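Local coordinates for pectate lyase (PDB 1GXM), which cleaves polygalacturonate by beta-elimination, this chain being the catalytic module of a larger family 10 polysaccharide lyase, at residues Tyr43-Gly48 with Gly65-Thr70; Ile71-Thr76 with Phe132-Met137; Arg250-Gly255 with Gly273-Tyr278. One frame throughout, in Å; residues are numbered along the deposited sequence.

The three contacts follow one another along the chain, and each closes before the next opens. Interactions 1 and 2 are neighbours, with centres about 15 Å apart. Strand 69-70 ends the first and leads straight into the loop of the second, where OG1 of Thr76 probably hydrogen-bonds to O of Thr70. The centre of interaction 2 lies about 6 Å from the centre of the chain, where loops lead into helices 77-90 and 136-148. Interaction 3 is a partly buried strand pairing, about 41 Å from interaction 1 between centres and on the opposite side of the chain's centre. The contacts join loops and short strands at separate places in the helix-rich catalytic module.

Interaction 1: residues Tyr43-Gly48 with Gly65-Thr70; sequences YQQNNG and GNESGT
Gln45 reaches across to the backbone of Gly65-Glu67 with its side-chain amide. OE1 accepts the N-H of Glu67 at 3.0 Å. The donor lies in the carbonyl plane, on a lone pair, and the N-H...O angle is 157°. The chain of Gln45 bends at chi2 (-59°), which sets CD near CA and C of Gly65. Glycine at position 65 has no side chain where OE1 sits. The backbone adds a second bond: N of Asn46 donates to O of Gly65 at 2.8 Å, nearly along the C=O axis. The side chains of Asn46 and Asn66 cross at about a right angle at the surface.

ND2 of Asn47 lies 2.9 Å from O of Glu67, while its OD1 firmly accepts from N of Gly49. Water 1 joins the same carbonyl to the turn, taking the N-H of Asn47 and donating to O of Glu67, each at 3.0 Å.

In the second shell, NE2 of Gln45 donates to O of Tyr43 at 2.8 Å. Together with the OE1 bond it holds the amide in place. NE2 of Gln44 bonds to O of Gly48 and to O of Ala98. Gln45-Gly48, closed by Gly48 N to Gln45 O, is a type I beta turn after helix 37-42, bonded to the loop entering strand 69-70 in the pectic acid lyase module.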
# COMPACT_ATOMS: atom_id res chain seq x y z
N TYR A 43 -3.44 -8.02 21.19
CA TYR A 43 -2.61 -6.83 20.96
C TYR A 43 -3.36 -5.68 20.31
O TYR A 43 -2.79 -4.63 20.11
CB TYR A 43 -1.37 -7.18 20.13
CG TYR A 43 -0.39 -7.95 20.95
CD1 TYR A 43 0.52 -7.29 21.75
CD2 TYR A 43 -0.43 -9.33 20.98
CE1 TYR A 43 1.40 -8.00 22.55
CE2 TYR A 43 0.45 -10.04 21.78
CZ TYR A 43 1.35 -9.36 22.58
OH TYR A 43 2.22 -10.06 23.40
N GLN A 44 -4.63 -5.86 19.99
CA GLN A 44 -5.40 -4.77 19.45
C GLN A 44 -5.48 -3.65 20.47
O GLN A 44 -5.75 -3.87 21.65
CB GLN A 44 -6.80 -5.23 19.08
CG GLN A 44 -7.50 -4.24 18.18
CD GLN A 44 -8.87 -4.70 17.74
OE1 GLN A 44 -9.46 -5.59 18.35
NE2 GLN A 44 -9.37 -4.13 16.65
N GLN A 45 -5.21 -2.45 20.04
CA GLN A 45 -5.27 -1.28 20.89
C GLN A 45 -6.71 -0.88 21.09
O GLN A 45 -7.61 -1.32 20.37
CB GLN A 45 -4.49 -0.11 20.28
CG GLN A 45 -3.02 -0.47 19.99
CD GLN A 45 -2.26 -0.89 21.22
OE1 GLN A 45 -1.82 -0.05 22.00
NE2 GLN A 45 -2.07 -2.19 21.38
N ASN A 46 -6.94 -0.03 22.08
CA ASN A 46 -8.28 0.43 22.40
C ASN A 46 -8.94 1.10 21.22
O ASN A 46 -10.15 0.98 21.01
CB ASN A 46 -8.25 1.38 23.61
CG ASN A 46 -7.83 0.68 24.89
OD1 ASN A 46 -8.16 -0.47 25.11
ND2 ASN A 46 -7.07 1.37 25.72
N ASN A 47 -8.14 1.79 20.42
CA ASN A 47 -8.67 2.50 19.25
C ASN A 47 -9.07 1.61 18.08
O ASN A 47 -9.65 2.08 17.13
CB ASN A 47 -7.71 3.58 18.80
CG ASN A 47 -6.36 3.06 18.42
OD1 ASN A 47 -6.20 1.94 17.96
ND2 ASN A 47 -5.36 3.90 18.59
N GLY A 48 -8.75 0.33 18.18
CA GLY A 48 -9.05 -0.66 17.16
C GLY A 48 -7.92 -1.01 16.23
O GLY A 48 -8.01 -1.96 15.47
N GLY A 65 -3.72 -2.09 24.81
CA GLY A 65 -2.93 -0.88 24.87
C GLY A 65 -3.67 0.33 24.41
O GLY A 65 -4.76 0.23 23.85
N ASN A 66 -3.08 1.49 24.60
CA ASN A 66 -3.72 2.74 24.27
C ASN A 66 -2.88 3.57 23.32
O ASN A 66 -3.00 4.80 23.27
CB ASN A 66 -4.00 3.53 25.54
CG ASN A 66 -5.06 4.56 25.35
OD1 ASN A 66 -4.88 5.74 25.67
ND2 ASN A 66 -6.19 4.13 24.80
N GLU A 67 -2.02 2.90 22.58
CA GLU A 67 -1.13 3.58 21.66
C GLU A 67 -1.83 3.78 20.33
O GLU A 67 -2.90 3.24 20.07
CB GLU A 67 0.16 2.79 21.47
CG GLU A 67 1.03 2.71 22.73
CD GLU A 67 1.55 4.06 23.27
OE1 GLU A 67 1.48 5.11 22.59
OE2 GLU A 67 2.05 4.08 24.42
N SER A 68 -1.22 4.60 19.50
CA SER A 68 -1.70 4.76 18.14
C SER A 68 -1.63 3.42 17.41
O SER A 68 -0.73 2.62 17.63
CB SER A 68 -0.90 5.79 17.39
OG SER A 68 -1.13 7.06 17.92
N GLY A 69 -2.62 3.18 16.58
CA GLY A 69 -2.58 2.11 15.62
C GLY A 69 -1.77 2.53 14.42
O GLY A 69 -1.53 3.70 14.21
N THR A 70 -1.37 1.55 13.64
CA THR A 70 -0.61 1.82 12.45
C THR A 70 -0.99 0.90 11.32
O THR A 70 -1.46 -0.21 11.53
CB THR A 70 0.90 1.76 12.74
OG1 THR A 70 1.64 2.17 11.58
CG2 THR A 70 1.38 0.39 13.05
O HOH W 1 -5.54 2.88 21.47

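Interaction 2: residues Ile71-Thr76 with Phe132-Met137; sequences IDNGAT and FNDNGM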
# COMPACT_ATOMS: atom_id res chain seq x y z
N ILE A 71 -0.78 1.39 10.10
CA ILE A 71 -0.89 0.58 8.90
C ILE A 71 0.48 0.34 8.27
O ILE A 71 0.58 -0.13 7.14
CB ILE A 71 -1.87 1.20 7.90
CG1 ILE A 71 -1.48 2.62 7.54
CG2 ILE A 71 -3.27 1.17 8.47
CD1 ILE A 71 -2.21 3.15 6.32
N ASP A 72 1.54 0.64 9.00
CA ASP A 72 2.87 0.32 8.53
C ASP A 72 3.16 -1.16 8.70
O ASP A 72 2.65 -1.81 9.60
CB ASP A 72 3.90 1.14 9.26
CG ASP A 72 5.26 1.06 8.63
OD1 ASP A 72 5.38 0.84 7.39
OD2 ASP A 72 6.25 1.19 9.33
N ASN A 73 4.00 -1.69 7.82
CA ASN A 73 4.43 -3.08 7.92
C ASN A 73 3.26 -4.06 8.05
O ASN A 73 3.33 -5.02 8.81
CB ASN A 73 5.44 -3.27 9.05
CG ASN A 73 6.30 -4.53 8.88
OD1 ASN A 73 6.44 -5.05 7.76
ND2 ASN A 73 6.88 -5.01 9.98
N GLY A 74 2.19 -3.77 7.31
CA GLY A 74 1.00 -4.62 7.25
C GLY A 74 0.14 -4.58 8.49
O GLY A 74 -0.84 -5.30 8.58
N ALA A 75 0.50 -3.76 9.46
CA ALA A 75 -0.25 -3.73 10.70
C ALA A 75 -1.67 -3.25 10.47
O ALA A 75 -1.95 -2.48 9.55
CB ALA A 75 0.43 -2.87 11.72
N THR A 76 -2.55 -3.74 11.35
CA THR A 76 -3.97 -3.45 11.40
C THR A 76 -4.70 -4.12 10.25
O THR A 76 -5.61 -4.92 10.46
CB THR A 76 -4.26 -1.95 11.46
OG1 THR A 76 -3.66 -1.41 12.64
CG2 THR A 76 -5.77 -1.71 11.65
N PHE A 132 1.27 5.86 1.31
CA PHE A 132 1.25 4.74 0.40
C PHE A 132 2.33 3.73 0.70
O PHE A 132 2.21 2.58 0.34
CB PHE A 132 1.35 5.21 -1.05
CG PHE A 132 0.22 6.09 -1.46
CD1 PHE A 132 -1.07 5.60 -1.47
CD2 PHE A 132 0.41 7.41 -1.81
CE1 PHE A 132 -2.12 6.39 -1.84
CE2 PHE A 132 -0.65 8.20 -2.17
CZ PHE A 132 -1.91 7.69 -2.20
N ASN A 133 3.35 4.17 1.42
CA ASN A 133 4.44 3.34 1.86
C ASN A 133 3.98 2.01 2.40
O ASN A 133 3.03 1.95 3.17
CB ASN A 133 5.22 4.06 2.95
CG ASN A 133 6.56 3.46 3.20
OD1 ASN A 133 7.44 3.54 2.35
ND2 ASN A 133 6.73 2.85 4.35
N ASP A 134 4.69 0.96 2.01
CA ASP A 134 4.38 -0.40 2.42
C ASP A 134 2.95 -0.80 2.12
O ASP A 134 2.32 -1.55 2.84
CB ASP A 134 4.65 -0.58 3.91
CG ASP A 134 5.18 -1.98 4.20
OD1 ASP A 134 5.32 -2.32 5.38
OD2 ASP A 134 5.47 -2.80 3.30
N ASN A 135 2.43 -0.28 1.02
CA ASN A 135 1.08 -0.53 0.56
C ASN A 135 0.01 -0.15 1.58
O ASN A 135 -1.10 -0.63 1.50
CB ASN A 135 0.92 -2.00 0.15
CG ASN A 135 1.74 -2.34 -1.04
OD1 ASN A 135 1.78 -1.57 -2.02
ND2 ASN A 135 2.40 -3.49 -0.99
N GLY A 136 0.33 0.76 2.49
CA GLY A 136 -0.56 1.02 3.60
C GLY A 136 -1.92 1.55 3.17
O GLY A 136 -2.95 0.92 3.38
N MET A 137 -1.93 2.72 2.56
CA MET A 137 -3.20 3.31 2.20
C MET A 137 -3.94 2.46 1.17
O MET A 137 -5.14 2.26 1.28
CB MET A 137 -3.02 4.73 1.69
CG MET A 137 -4.31 5.40 1.32
SD MET A 137 -4.12 7.17 1.17
CE MET A 137 -5.69 7.56 0.47
O HOH W 2 1.33 -1.97 5.34
O HOH W 3 2.06 2.13 5.71
O HOH W 4 4.12 2.61 6.03
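Ile71 and Gly136 make the apolar part of this contact. CD1 of Ile71 lies 3.5 Å from C of Gly136 and also borders N of Met137. Its CG1 stands between the backbone N and the carbonyl carbon (chi1 56°), and chi2, near anti (166°), extends CD1 to the start of helix 136-148. With no side chain on Gly136, the methyl lies directly against the backbone. Ile71 also packs on Leu106 of helix 93-109.

The contact joins two loops that each run into a helix: Thr76 is the N-cap residue of helix 77-90 and Asn135 that of helix 136-148.

Water makes the clear polar links. Water 2 donates to O of Ile71 and O of Asp134, both at 2.7 Å, and accepts from N of Gly74. Water 3 donates to O of Ile71 and, at 2.7 Å, to O of Asn133. Water 4 lies 2.6 Å from OD1 of Asp72, probably as donor, and accepts from ND2 of Asn133.

Among the charged groups, the side chains of Asp72 and Asp134 cross at about a right angle, their carboxylate planes 71° apart. OD2 of Asp72 is salt-bridged to Lys52, while Asp134 has two conformers, which leaves its contacts here doubtful.

Interaction 3: residues Arg250-Gly255 with Gly273-Tyr278; sequences RTYLEG and GSKMWY
A short antiparallel beta ladder pairs Leu253-Glu254 with the strand 274-278. Leu253 and Met276 form the hydrogen-bonded pair, with N of Leu253 to O of Met276 at 2.7 Å and 171°, and N of Met276 to O of Leu253 at 2.9 Å. Glu254 and Lys275 form the adjoining non-hydrogen-bonded pair. N of Gly255 to O of Ser274, 2.7 Å long, adds a bond beyond the two pairs, at the corner where the chain turns. Gly255 has a positive phi at this corner.

On the face of Glu254 and Lys275, the extended lysine chain crosses the Tyr252 ring. Its CD sits over the ring centre, 3.6 Å from the centroid of Tyr252 and 2° off the normal, a CH-pi contact. CE and NZ lie over the CZ end of the ring, NZ 3.5 Å from OH of Tyr252. CB of Tyr252 packs over the Trp277 face, 3.9 Å from the centroid of its five-membered ring and offset toward the rim. CG2 of Thr251 meets the edge of the same indole, 3.8 Å from CD1 of Trp277. Glu254 runs beside Lys275 and points the same way, but their charged atoms are not in contact.

On the face of Leu253 and Met276 the contacts are mostly apolar. CD2 of Leu253 comes within 4.0 Å of CE of Met276, and that CE lies over the centre of the Tyr278 ring. The same CD2 also touches OH of Tyr278.

Outward, Trp277 rests on Tyr318, Thr320 and Ile323 of helix 318-329, and its NE1 bonds to O of Phe246. Leu253 and Met276 both pack on Ile268 of strand 268-271, and strand 274-278 pairs on with strand 315-316.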
# COMPACT_ATOMS: atom_id res chain seq x y z
N ARG A 250 11.04 5.30 -20.60
CA ARG A 250 11.57 6.44 -19.85
C ARG A 250 11.48 6.19 -18.34
O ARG A 250 11.95 7.00 -17.55
CB ARG A 250 10.88 7.73 -20.22
CG ARG A 250 9.48 7.82 -19.78
CD ARG A 250 8.65 8.89 -20.47
NE ARG A 250 7.39 9.10 -19.76
CZ ARG A 250 7.26 9.84 -18.65
NH1 ARG A 250 8.31 10.47 -18.14
NH2 ARG A 250 6.07 9.96 -18.08
N THR A 251 10.86 5.08 -17.96
CA THR A 251 10.71 4.68 -16.56
C THR A 251 11.54 3.45 -16.26
O THR A 251 12.40 3.50 -15.41
CB THR A 251 9.27 4.40 -16.25
OG1 THR A 251 8.53 5.61 -16.43
CG2 THR A 251 9.08 4.00 -14.80
N TYR A 252 11.32 2.34 -16.95
CA TYR A 252 12.13 1.19 -16.64
C TYR A 252 13.49 1.35 -17.26
O TYR A 252 13.69 2.09 -18.21
CB TYR A 252 11.49 -0.12 -17.09
CG TYR A 252 11.12 -0.25 -18.54
CD1 TYR A 252 12.08 -0.40 -19.53
CD2 TYR A 252 9.80 -0.27 -18.92
CE1 TYR A 252 11.72 -0.54 -20.87
CE2 TYR A 252 9.44 -0.42 -20.23
CZ TYR A 252 10.39 -0.53 -21.21
OH TYR A 252 10.00 -0.68 -22.51
N LEU A 253 14.43 0.63 -16.67
CA LEU A 253 15.81 0.57 -17.13
C LEU A 253 15.94 -0.80 -17.77
O LEU A 253 15.96 -1.83 -17.09
CB LEU A 253 16.78 0.73 -15.96
CG LEU A 253 18.25 0.51 -16.30
CD1 LEU A 253 18.76 1.56 -17.25
CD2 LEU A 253 19.09 0.46 -15.04
N GLU A 254 16.01 -0.82 -19.09
CA GLU A 254 16.02 -2.06 -19.82
C GLU A 254 17.43 -2.61 -19.92
O GLU A 254 18.37 -1.86 -20.11
CB GLU A 254 15.40 -1.86 -21.19
CG GLU A 254 15.17 -3.20 -21.89
CD GLU A 254 14.14 -3.15 -23.01
OE1 GLU A 254 13.94 -2.07 -23.57
OE2 GLU A 254 13.56 -4.23 -23.30
N GLY A 255 17.53 -3.91 -19.75
CA GLY A 255 18.80 -4.61 -19.79
C GLY A 255 19.51 -4.73 -18.45
O GLY A 255 20.67 -5.10 -18.39
N GLY A 273 17.57 -8.63 -21.50
CA GLY A 273 16.14 -8.76 -21.69
C GLY A 273 15.32 -8.56 -20.43
O GLY A 273 14.16 -8.97 -20.39
N SER A 274 15.94 -7.99 -19.40
CA SER A 274 15.31 -7.70 -18.11
C SER A 274 14.99 -6.22 -18.08
O SER A 274 15.57 -5.42 -18.79
CB SER A 274 16.27 -8.06 -16.98
OG SER A 274 15.85 -7.55 -15.71
N LYS A 275 14.03 -5.86 -17.24
CA LYS A 275 13.73 -4.46 -16.96
C LYS A 275 13.76 -4.27 -15.47
O LYS A 275 13.26 -5.10 -14.71
CB LYS A 275 12.34 -4.14 -17.49
CG LYS A 275 12.26 -4.17 -19.02
CD LYS A 275 10.81 -4.01 -19.48
CE LYS A 275 10.71 -4.07 -20.98
NZ LYS A 275 9.32 -3.97 -21.47
N MET A 276 14.34 -3.16 -15.06
CA MET A 276 14.42 -2.77 -13.66
C MET A 276 13.66 -1.47 -13.49
O MET A 276 13.66 -0.60 -14.34
CB MET A 276 15.87 -2.55 -13.23
CG MET A 276 16.05 -2.42 -11.75
SD MET A 276 17.66 -1.79 -11.29
CE MET A 276 17.35 -0.01 -11.48
N TRP A 277 13.04 -1.34 -12.33
CA TRP A 277 12.44 -0.09 -11.93
C TRP A 277 13.19 0.45 -10.74
O TRP A 277 13.66 -0.29 -9.89
CB TRP A 277 10.95 -0.28 -11.57
CG TRP A 277 10.12 -0.51 -12.78
CD1 TRP A 277 9.42 0.41 -13.48
CD2 TRP A 277 9.96 -1.76 -13.48
NE1 TRP A 277 8.82 -0.17 -14.57
CE2 TRP A 277 9.13 -1.51 -14.58
CE3 TRP A 277 10.40 -3.07 -13.26
CZ2 TRP A 277 8.75 -2.49 -15.47
CZ3 TRP A 277 10.01 -4.05 -14.14
CH2 TRP A 277 9.19 -3.76 -15.23
N TYR A 278 13.31 1.77 -10.69
CA TYR A 278 13.85 2.42 -9.52
C TYR A 278 12.79 2.57 -8.44
O TYR A 278 11.60 2.67 -8.70
CB TYR A 278 14.39 3.80 -9.88
CG TYR A 278 15.61 3.74 -10.76
CD1 TYR A 278 15.50 3.69 -12.14
CD2 TYR A 278 16.87 3.73 -10.21
CE1 TYR A 278 16.63 3.64 -12.93
CE2 TYR A 278 18.00 3.66 -11.00
CZ TYR A 278 17.87 3.63 -12.35
OH TYR A 278 19.01 3.57 -13.12